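PDB 5K3I: acyl-coenzyme A oxidase acox-1.1 from Caenorhabditis elegans, which catalyses the FAD-dependent desaturation of acyl-CoA thioesters to (2E)-enoyl-CoA, with hydrogen peroxide as by-product, in the first step of peroxisomal beta-oxidation. Local coordinates for residues Gly11-Leu16 and Ser317-Gln322; Thr148-Glu153 and Trp188-Leu193. The protein carries 1 engineered substitution. One frame throughout, in Å; residues are numbered along the deposited sequence.

Interaction 1 of 2, residues Gly11-Leu16 and Ser317-Gln322. With FAD (flavin-adenine dinucleotide), chain M.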
loop_
_atom_site.group_PDB
_atom_site.type_symbol
_atom_site.label_atom_id
_atom_site.label_comp_id
_atom_site.label_asym_id
_atom_site.label_seq_id
_atom_site.Cartn_x
_atom_site.Cartn_y
_atom_site.Cartn_z
ATOM N N GLY A 11 7.659 24.027 -26.463
ATOM C CA GLY A 11 6.482 24.378 -25.700
ATOM C C GLY A 11 6.331 23.665 -24.376
ATOM O O GLY A 11 5.473 24.059 -23.569
ATOM N N ASP A 12 7.139 22.643 -24.105
ATOM C CA ASP A 12 7.006 21.912 -22.852
ATOM C C ASP A 12 7.291 22.844 -21.678
ATOM O O ASP A 12 7.915 23.901 -21.831
ATOM C CB ASP A 12 7.966 20.723 -22.800
ATOM C CG ASP A 12 7.615 19.633 -23.786
ATOM O OD1 ASP A 12 6.460 19.601 -24.260
ATOM O OD2 ASP A 12 8.493 18.798 -24.082
ATOM N N ASN A 13 6.788 22.465 -20.509
ATOM C CA ASN A 13 7.076 23.202 -19.282
ATOM C C ASN A 13 8.588 23.294 -19.098
ATOM O O ASN A 13 9.264 22.254 -19.070
ATOM C CB ASN A 13 6.428 22.501 -18.089
ATOM C CG ASN A 13 6.554 23.283 -16.786
ATOM O OD1 ASN A 13 7.394 24.161 -16.638
ATOM N ND2 ASN A 13 5.706 22.944 -15.822
ATOM N N PRO A 14 9.160 24.499 -18.981
ATOM C CA PRO A 14 10.627 24.599 -18.902
ATOM C C PRO A 14 11.199 24.024 -17.620
ATOM O O PRO A 14 12.356 23.582 -17.613
ATOM C CB PRO A 14 10.885 26.108 -18.999
ATOM C CG PRO A 14 9.601 26.748 -18.612
ATOM C CD PRO A 14 8.510 25.818 -19.038
ATOM N N ASP A 15 10.426 24.009 -16.532
ATOM C CA ASP A 15 10.925 23.392 -15.313
ATOM C C ASP A 15 11.255 21.931 -15.555
ATOM O O ASP A 15 12.201 21.402 -14.962
ATOM C CB ASP A 15 9.916 23.556 -14.180
ATOM C CG ASP A 15 10.003 24.922 -13.520
ATOM O OD1 ASP A 15 11.044 25.593 -13.690
ATOM O OD2 ASP A 15 9.031 25.337 -12.847
ATOM N N LEU A 16 10.493 21.273 -16.430
ATOM C CA LEU A 16 10.743 19.872 -16.747
ATOM C C LEU A 16 11.815 19.716 -17.815
ATOM O O LEU A 16 12.694 18.856 -17.693
ATOM C CB LEU A 16 9.445 19.202 -17.194
ATOM C CG LEU A 16 9.471 17.699 -17.491
ATOM C CD1 LEU A 16 10.135 16.943 -16.363
ATOM C CD2 LEU A 16 8.054 17.185 -17.717
ATOM N N SER A 317 7.805 15.988 -9.749
ATOM C CA SER A 317 8.739 16.604 -8.814
ATOM C C SER A 317 9.518 17.731 -9.475
ATOM O O SER A 317 9.979 18.655 -8.793
ATOM C CB SER A 317 9.681 15.552 -8.227
ATOM O OG SER A 317 8.972 14.611 -7.433
ATOM N N ALA A 318 9.666 17.681 -10.796
ATOM C CA ALA A 318 10.373 18.749 -11.488
ATOM C C ALA A 318 9.498 19.984 -11.660
ATOM O O ALA A 318 10.010 21.108 -11.636
ATOM C CB ALA A 318 10.895 18.263 -12.842
ATOM N N VAL A 319 8.191 19.802 -11.830
ATOM C CA VAL A 319 7.296 20.943 -11.990
ATOM C C VAL A 319 6.762 21.456 -10.644
ATOM O O VAL A 319 6.512 22.657 -10.503
ATOM C CB VAL A 319 6.150 20.608 -12.967
ATOM C CG1 VAL A 319 6.294 19.207 -13.517
ATOM C CG2 VAL A 319 4.777 20.809 -12.335
ATOM N N ARG A 320 6.582 20.585 -9.640
ATOM C CA ARG A 320 6.100 21.034 -8.330
ATOM C C ARG A 320 7.189 21.816 -7.591
ATOM O O ARG A 320 8.231 21.262 -7.228
ATOM C CB ARG A 320 5.646 19.836 -7.492
ATOM C CG ARG A 320 5.087 20.164 -6.090
ATOM C CD ARG A 320 3.995 21.243 -6.045
ATOM N NE ARG A 320 3.288 21.221 -4.760
ATOM C CZ ARG A 320 2.030 21.619 -4.576
ATOM N NH1 ARG A 320 1.338 22.122 -5.584
ATOM N NH2 ARG A 320 1.476 21.556 -3.372
ATOM N N ARG A 321 6.945 23.100 -7.369
ATOM C CA ARG A 321 7.778 23.928 -6.513
ATOM C C ARG A 321 7.101 24.073 -5.159
ATOM O O ARG A 321 5.872 24.183 -5.087
ATOM C CB ARG A 321 8.002 25.299 -7.149
ATOM C CG ARG A 321 9.027 25.272 -8.242
ATOM C CD ARG A 321 9.073 26.552 -9.039
ATOM N NE ARG A 321 10.009 26.405 -10.146
ATOM C CZ ARG A 321 11.326 26.549 -10.042
ATOM N NH1 ARG A 321 11.871 26.854 -8.878
ATOM N NH2 ARG A 321 12.096 26.380 -11.106
ATOM N N GLN A 322 7.900 24.076 -4.089
ATOM C CA GLN A 322 7.343 24.114 -2.740
ATOM C C GLN A 322 8.414 24.351 -1.681
ATOM O O GLN A 322 9.227 23.464 -1.403
ATOM C CB GLN A 322 6.594 22.812 -2.440
ATOM C CG GLN A 322 5.556 22.884 -1.323
ATOM C CD GLN A 322 4.370 23.802 -1.625
ATOM O OE1 GLN A 322 3.618 24.167 -0.719
ATOM N NE2 GLN A 322 4.204 24.182 -2.890
HETATM P PA FAD M . 3.921 18.717 -1.239
HETATM O O1A FAD M . 4.737 19.818 -0.633
HETATM O O2A FAD M . 3.463 19.221 -2.589
HETATM O O5B FAD M . 4.816 17.334 -1.370
HETATM C C5B FAD M . 5.353 16.901 -2.596
HETATM C C4B FAD M . 6.750 16.351 -2.189
HETATM O O4B FAD M . 7.533 17.354 -1.877
HETATM C C3B FAD M . 6.594 15.545 -0.879
HETATM O O3B FAD M . 7.316 14.400 -0.972
HETATM C C2B FAD M . 7.196 16.409 0.247
HETATM O O2B FAD M . 7.808 15.566 1.338
HETATM C C1B FAD M . 8.115 17.076 -0.382
HETATM N N9A FAD M . 8.389 18.310 0.292
HETATM C C8A FAD M . 7.576 19.385 0.359
HETATM N N7A FAD M . 8.175 20.309 1.095
HETATM C C5A FAD M . 9.380 19.812 1.501
HETATM C C6A FAD M . 10.394 20.341 2.275
HETATM N N6A FAD M . 10.658 21.570 2.974
HETATM N N1A FAD M . 11.488 19.627 2.521
HETATM C C2A FAD M . 11.588 18.375 2.003
HETATM N N3A FAD M . 10.606 17.846 1.244
HETATM C C4A FAD M . 9.501 18.569 0.995
HETATM N N1 FAD M . -6.221 20.658 3.124
HETATM C C2 FAD M . -7.155 21.469 3.945
HETATM O O2 FAD M . -6.939 22.646 4.063
HETATM N N3 FAD M . -8.356 20.853 4.570
HETATM C C4 FAD M . -8.551 19.439 4.372
HETATM O O4 FAD M . -9.450 18.862 4.821
HETATM C C4X FAD M . -7.595 18.639 3.559
HETATM N N5 FAD M . -7.894 17.249 3.426
HETATM C C5X FAD M . -6.995 16.403 2.640
HETATM C C6 FAD M . -7.327 15.050 2.539
HETATM C C7 FAD M . -6.506 14.203 1.803
HETATM C C7M FAD M . -7.171 12.816 1.913
HETATM C C8 FAD M . -5.357 14.698 1.169
HETATM C C8M FAD M . -4.456 13.784 0.362
HETATM C C9 FAD M . -5.034 16.060 1.273
HETATM C C9A FAD M . -5.862 16.922 2.019
HETATM N N10 FAD M . -5.541 18.389 2.146
HETATM C C10 FAD M . -6.440 19.222 2.939
HETATM C "C1'" FAD M . -4.344 18.918 1.501
HETATM C "C2'" FAD M . -3.174 18.571 2.441
HETATM O "O2'" FAD M . -3.222 19.409 3.556
HETATM C "C3'" FAD M . -1.829 18.657 1.725
HETATM O "O3'" FAD M . -1.904 17.809 0.626
HETATM C "C4'" FAD M . -0.803 18.148 2.733
HETATM O "O4'" FAD M . -0.714 19.062 3.775
HETATM C "C5'" FAD M . 0.570 18.020 2.068
HETATM O "O5'" FAD M . 0.907 19.288 1.530
HETATM P P FAD M . 1.302 19.291 -0.091
HETATM O O1P FAD M . 0.175 18.685 -0.880
HETATM O O2P FAD M . 1.549 20.662 -0.657
HETATM O O3P FAD M . 2.627 18.329 -0.277
#
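Asp-15 and Arg-321 reach each other from opposite directions, and in both the CG atom sits beside the residue's own backbone N, anti to the carbonyl carbon (chi1 -81° and -78°). From there the Arg-321 chain runs extended to NE and meets the carboxylate side-on in a two-nitrogen salt bridge: NH2 to Asp-15 OD1 at 2.9 Å and NE to Asp-15 OD2 at 3.1 Å, both nearly straight. The oxygens lie close to the guanidinium plane, but the nitrogens approach from above the carboxylate plane, the two planes being 52° apart. Glu-331 O takes the Arg-321 NH1, which helps fix the rotation of the group. Asp-15 lies in the first turn of helix 14-21 and Arg-321 just past the end of helix 292-319, so each charge probably also suits the helix end beside it.

Asn-13 is the N-cap of helix 14-21, its OD1 accepting from Asp-15 N at 3.0 Å. The other half of that amide, ND2, bonds to Gly-634 O and rests 3.7 Å from Val-319 CB. Deeper in, Leu-16 CD1 meets Ala-318 CB at 3.8 Å.

One residue before Arg-321, Arg-320 points the other way, toward FAD. Its NE donates to O2A of FAD at 3.0 Å, while its NH2 reaches O2P of FAD at 2.9 Å, bridging the two phosphates. Gln-322 NE2 lies above one face of this guanidinium, toward its rim, and donates to Arg-321 O at 2.8 Å, in the carbonyl plane. Its OE1 accepts from Gly-157 N and Asn-159 N of the second subunit. Arginine on a pyrophosphate, completed across a subunit boundary, marks the shared FAD site of the acyl-CoA oxidase homodimer.

Interaction 2 of 2, residues Thr148-Glu153 and Trp188-Leu193. With FAD (flavin-adenine dinucleotide), chain I.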
loop_
_atom_site.group_PDB
_atom_site.type_symbol
_atom_site.label_atom_id
_atom_site.label_comp_id
_atom_site.label_asym_id
_atom_site.label_seq_id
_atom_site.Cartn_x
_atom_site.Cartn_y
_atom_site.Cartn_z
ATOM N N THR A 148 -9.718 -19.141 -19.904
ATOM C CA THR A 148 -8.976 -18.807 -18.701
ATOM C C THR A 148 -8.474 -20.094 -18.062
ATOM O O THR A 148 -8.729 -21.200 -18.552
ATOM C CB THR A 148 -9.837 -18.014 -17.715
ATOM O OG1 THR A 148 -9.030 -17.624 -16.595
ATOM C CG2 THR A 148 -10.996 -18.874 -17.223
ATOM N N TYR A 149 -7.748 -19.933 -16.957
ATOM C CA TYR A 149 -7.086 -21.024 -16.250
ATOM C C TYR A 149 -7.693 -21.068 -14.854
ATOM O O TYR A 149 -7.526 -20.122 -14.074
ATOM C CB TYR A 149 -5.574 -20.807 -16.197
ATOM C CG TYR A 149 -4.827 -21.939 -15.542
ATOM C CD1 TYR A 149 -4.535 -23.095 -16.248
ATOM C CD2 TYR A 149 -4.441 -21.863 -14.212
ATOM C CE1 TYR A 149 -3.858 -24.134 -15.659
ATOM C CE2 TYR A 149 -3.767 -22.895 -13.609
ATOM C CZ TYR A 149 -3.478 -24.026 -14.329
ATOM O OH TYR A 149 -2.810 -25.063 -13.721
ATOM N N ALA A 150 -8.406 -22.149 -14.543
ATOM C CA ALA A 150 -9.174 -22.266 -13.304
ATOM C C ALA A 150 -8.518 -23.275 -12.362
ATOM O O ALA A 150 -8.796 -24.472 -12.420
ATOM C CB ALA A 150 -10.620 -22.663 -13.608
ATOM N N GLN A 151 -7.656 -22.778 -11.475
ATOM C CA GLN A 151 -6.985 -23.593 -10.467
ATOM C C GLN A 151 -7.548 -23.374 -9.068
ATOM O O GLN A 151 -8.047 -24.311 -8.437
ATOM C CB GLN A 151 -5.488 -23.274 -10.493
ATOM C CG GLN A 151 -4.644 -24.092 -9.552
ATOM C CD GLN A 151 -3.167 -23.948 -9.862
ATOM O OE1 GLN A 151 -2.665 -24.507 -10.836
ATOM N NE2 GLN A 151 -2.463 -23.168 -9.044
ATOM N N THR A 152 -7.463 -22.141 -8.567
ATOM C CA THR A 152 -7.882 -21.814 -7.207
ATOM C C THR A 152 -9.363 -22.078 -6.962
ATOM O O THR A 152 -10.211 -21.891 -7.843
ATOM C CB THR A 152 -7.546 -20.353 -6.913
ATOM O OG1 THR A 152 -6.153 -20.145 -7.164
ATOM C CG2 THR A 152 -7.856 -19.971 -5.465
ATOM N N GLU A 153 -9.661 -22.501 -5.738
ATOM C CA GLU A 153 -11.011 -22.695 -5.252
ATOM C C GLU A 153 -11.221 -21.818 -4.027
ATOM O O GLU A 153 -10.272 -21.275 -3.459
ATOM C CB GLU A 153 -11.251 -24.167 -4.905
ATOM C CG GLU A 153 -10.896 -25.106 -6.026
ATOM C CD GLU A 153 -11.187 -26.552 -5.676
ATOM O OE1 GLU A 153 -11.266 -26.857 -4.469
ATOM O OE2 GLU A 153 -11.305 -27.386 -6.605
ATOM N N TRP A 188 -12.623 -20.336 -7.865
ATOM C CA TRP A 188 -12.779 -19.009 -7.287
ATOM C C TRP A 188 -11.462 -18.281 -7.473
ATOM O O TRP A 188 -10.408 -18.814 -7.101
ATOM C CB TRP A 188 -13.157 -19.120 -5.806
ATOM C CG TRP A 188 -13.722 -17.880 -5.185
ATOM C CD1 TRP A 188 -13.037 -16.759 -4.827
ATOM C CD2 TRP A 188 -15.090 -17.640 -4.842
ATOM N NE1 TRP A 188 -13.891 -15.836 -4.278
ATOM C CE2 TRP A 188 -15.159 -16.352 -4.280
ATOM C CE3 TRP A 188 -16.264 -18.386 -4.960
ATOM C CZ2 TRP A 188 -16.351 -15.793 -3.837
ATOM C CZ3 TRP A 188 -17.449 -17.826 -4.522
ATOM C CH2 TRP A 188 -17.482 -16.543 -3.964
ATOM N N TRP A 189 -11.529 -17.101 -8.125
ATOM C CA TRP A 189 -10.457 -16.178 -8.528
ATOM C C TRP A 189 -9.943 -16.284 -9.966
ATOM O O TRP A 189 -9.306 -15.324 -10.409
ATOM C CB TRP A 189 -9.255 -16.241 -7.586
ATOM C CG TRP A 189 -9.478 -15.464 -6.350
ATOM C CD1 TRP A 189 -9.697 -15.942 -5.091
ATOM C CD2 TRP A 189 -9.559 -14.042 -6.260
ATOM N NE1 TRP A 189 -9.885 -14.899 -4.218
ATOM C CE2 TRP A 189 -9.807 -13.723 -4.915
ATOM C CE3 TRP A 189 -9.436 -13.006 -7.189
ATOM C CZ2 TRP A 189 -9.945 -12.413 -4.479
ATOM C CZ3 TRP A 189 -9.567 -11.713 -6.754
ATOM C CH2 TRP A 189 -9.815 -11.423 -5.410
ATOM N N PRO A 190 -10.124 -17.378 -10.718
ATOM C CA PRO A 190 -9.679 -17.357 -12.115
ATOM C C PRO A 190 -10.202 -16.123 -12.835
ATOM O O PRO A 190 -11.404 -15.850 -12.855
ATOM C CB PRO A 190 -10.265 -18.654 -12.681
ATOM C CG PRO A 190 -10.249 -19.546 -11.535
ATOM C CD PRO A 190 -10.656 -18.716 -10.382
ATOM N N GLY A 191 -9.280 -15.374 -13.429
ATOM C CA GLY A 191 -9.657 -14.131 -14.068
ATOM C C GLY A 191 -10.440 -14.388 -15.341
ATOM O O GLY A 191 -10.206 -15.365 -16.051
ATOM N N ASN A 192 -11.412 -13.518 -15.605
ATOM C CA ASN A 192 -12.263 -13.556 -16.787
ATOM C C ASN A 192 -13.158 -14.786 -16.798
ATOM O O ASN A 192 -13.689 -15.154 -17.851
ATOM C CB ASN A 192 -11.440 -13.483 -18.076
ATOM C CG ASN A 192 -10.636 -12.203 -18.178
ATOM O OD1 ASN A 192 -9.425 -12.225 -18.408
ATOM N ND2 ASN A 192 -11.314 -11.069 -18.014
ATOM N N LEU A 193 -13.335 -15.438 -15.645
ATOM C CA LEU A 193 -14.144 -16.642 -15.539
ATOM C C LEU A 193 -15.608 -16.313 -15.303
ATOM O O LEU A 193 -16.485 -17.081 -15.709
ATOM C CB LEU A 193 -13.625 -17.531 -14.401
ATOM C CG LEU A 193 -14.383 -18.833 -14.108
ATOM C CD1 LEU A 193 -14.468 -19.684 -15.352
ATOM C CD2 LEU A 193 -13.753 -19.609 -12.959
HETATM P PA FAD I . -4.033 -18.742 1.682
HETATM O O1A FAD I . -3.034 -19.866 1.621
HETATM O O2A FAD I . -5.413 -19.306 1.941
HETATM O O5B FAD I . -3.578 -17.725 2.883
HETATM C C5B FAD I . -2.226 -17.349 2.789
HETATM C C4B FAD I . -1.809 -17.011 4.241
HETATM O O4B FAD I . -1.654 -18.107 4.919
HETATM C C3B FAD I . -0.447 -16.334 4.061
HETATM O O3B FAD I . -0.312 -15.327 4.969
HETATM C C2B FAD I . 0.590 -17.448 4.275
HETATM O O2B FAD I . 1.613 -16.908 5.231
HETATM C C1B FAD I . -0.052 -18.403 4.886
HETATM N N9A FAD I . 0.158 -19.747 4.397
HETATM C C8A FAD I . -0.627 -20.489 3.595
HETATM N N7A FAD I . -0.039 -21.669 3.423
HETATM C C5A FAD I . 1.123 -21.665 4.141
HETATM C C6A FAD I . 2.131 -22.588 4.342
HETATM N N6A FAD I . 2.446 -23.928 3.923
HETATM N N1A FAD I . 3.173 -22.284 5.123
HETATM C C2A FAD I . 3.253 -21.069 5.725
HETATM N N3A FAD I . 2.275 -20.170 5.527
HETATM C C4A FAD I . 1.223 -20.472 4.744
HETATM N N1 FAD I . -6.170 -18.236 -9.067
HETATM C C2 FAD I . -6.363 -19.032 -10.287
HETATM O O2 FAD I . -6.436 -20.232 -10.205
HETATM N N3 FAD I . -6.455 -18.302 -11.573
HETATM C C4 FAD I . -6.354 -16.850 -11.597
HETATM O O4 FAD I . -6.430 -16.264 -12.598
HETATM C C4X FAD I . -6.163 -16.057 -10.337
HETATM N N5 FAD I . -6.068 -14.615 -10.339
HETATM C C5X FAD I . -5.867 -13.882 -9.069
HETATM C C6 FAD I . -5.778 -12.482 -9.105
HETATM C C7 FAD I . -5.593 -11.790 -7.894
HETATM C C7M FAD I . -5.534 -10.296 -8.273
HETATM C C8 FAD I . -5.502 -12.476 -6.667
HETATM C C8M FAD I . -5.304 -11.709 -5.368
HETATM C C9 FAD I . -5.597 -13.883 -6.643
HETATM C C9A FAD I . -5.779 -14.574 -7.861
HETATM N N10 FAD I . -5.880 -16.072 -7.863
HETATM C C10 FAD I . -6.073 -16.778 -9.108
HETATM C "C1'" FAD I . -5.783 -16.825 -6.626
HETATM C "C2'" FAD I . -4.304 -16.975 -6.201
HETATM O "O2'" FAD I . -3.653 -17.937 -6.975
HETATM C "C3'" FAD I . -4.341 -17.399 -4.742
HETATM O "O3'" FAD I . -5.103 -16.437 -4.092
HETATM C "C4'" FAD I . -2.905 -17.406 -4.246
HETATM O "O4'" FAD I . -2.296 -18.581 -4.674
HETATM C "C5'" FAD I . -2.862 -17.376 -2.718
HETATM O "O5'" FAD I . -3.259 -18.635 -2.215
HETATM P P FAD I . -4.510 -18.565 -1.141
HETATM O O1P FAD I . -5.613 -17.674 -1.699
HETATM O O2P FAD I . -5.089 -19.916 -0.856
HETATM O O3P FAD I . -4.000 -17.880 0.273
#
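Pro-190 lays its ring against Ala-150, CG to Ala-150 CB 3.8 Å, where the end of strand 147-150 meets the loop after strand 187-188. Together they form the flavin-binding edge of the beta-domain of the acyl-CoA dehydrogenase and oxidase fold.

Pro-190 and Trp-189 lie on the same side of the isoalloxazine. The Trp-189 indole lies nearly parallel to the flavin, one face over its dimethylbenzene end and displaced toward the rim, with CE3 4.0 Å from FAD C8, and its CB sits 3.4 Å from FAD N10. His-412 of the second subunit also meets this indole, so this packing sits at the subunit boundary. Cut back to an alanine here, the side chain would keep its CB near N10 but lose the indole, and the dimethylbenzene end of the flavin would probably be left with a gap on that face and more freedom to tilt.

Thr-152 addresses the flavin at its rim. With OG1 beside its backbone N and anti to the carbonyl carbon (chi1 -55°), the hydroxyl donates to FAD N1 at 2.7 Å, while Thr-152 N makes an almost straight bond to FAD O2, also 2.7 Å. Gln-151 N is a second donor to that oxygen; this gathering of donors round N1 and O2 would be expected to favour negative charge there on reduction. The pyrimidine ring is held further by Tyr-149 O, which accepts from FAD N3, and by Gly-191 N, 3.1 Å from FAD O4.

Two bonds tie the segments directly. Trp-188 N donates to Thr-152 O at 2.9 Å. At the other end Thr-148, its OG1 anti to the backbone N, directs that hydroxyl to Gly-191 O, 2.6 Å away and in the carbonyl plane.

Within one chain the two contacts are far apart: their centres lie 45 Å from each other, on opposite sides of the chain's centre, with nearest atoms about 32 Å apart, and they use different FAD molecules. The dimer unites them. The FAD gripped at its phosphates by interaction 1 is also hydrogen-bonded to Thr-152 of the second subunit, and the FAD whose ring is held by interaction 2 is bonded by Arg-320 of the second subunit. Each cofactor therefore has phosphate contacts from 317-322 of one chain and flavin contacts from 148-153 and 188-193 of the other, among further partners from both. In sequence, interaction 2 is nested inside the loop closed by interaction 1.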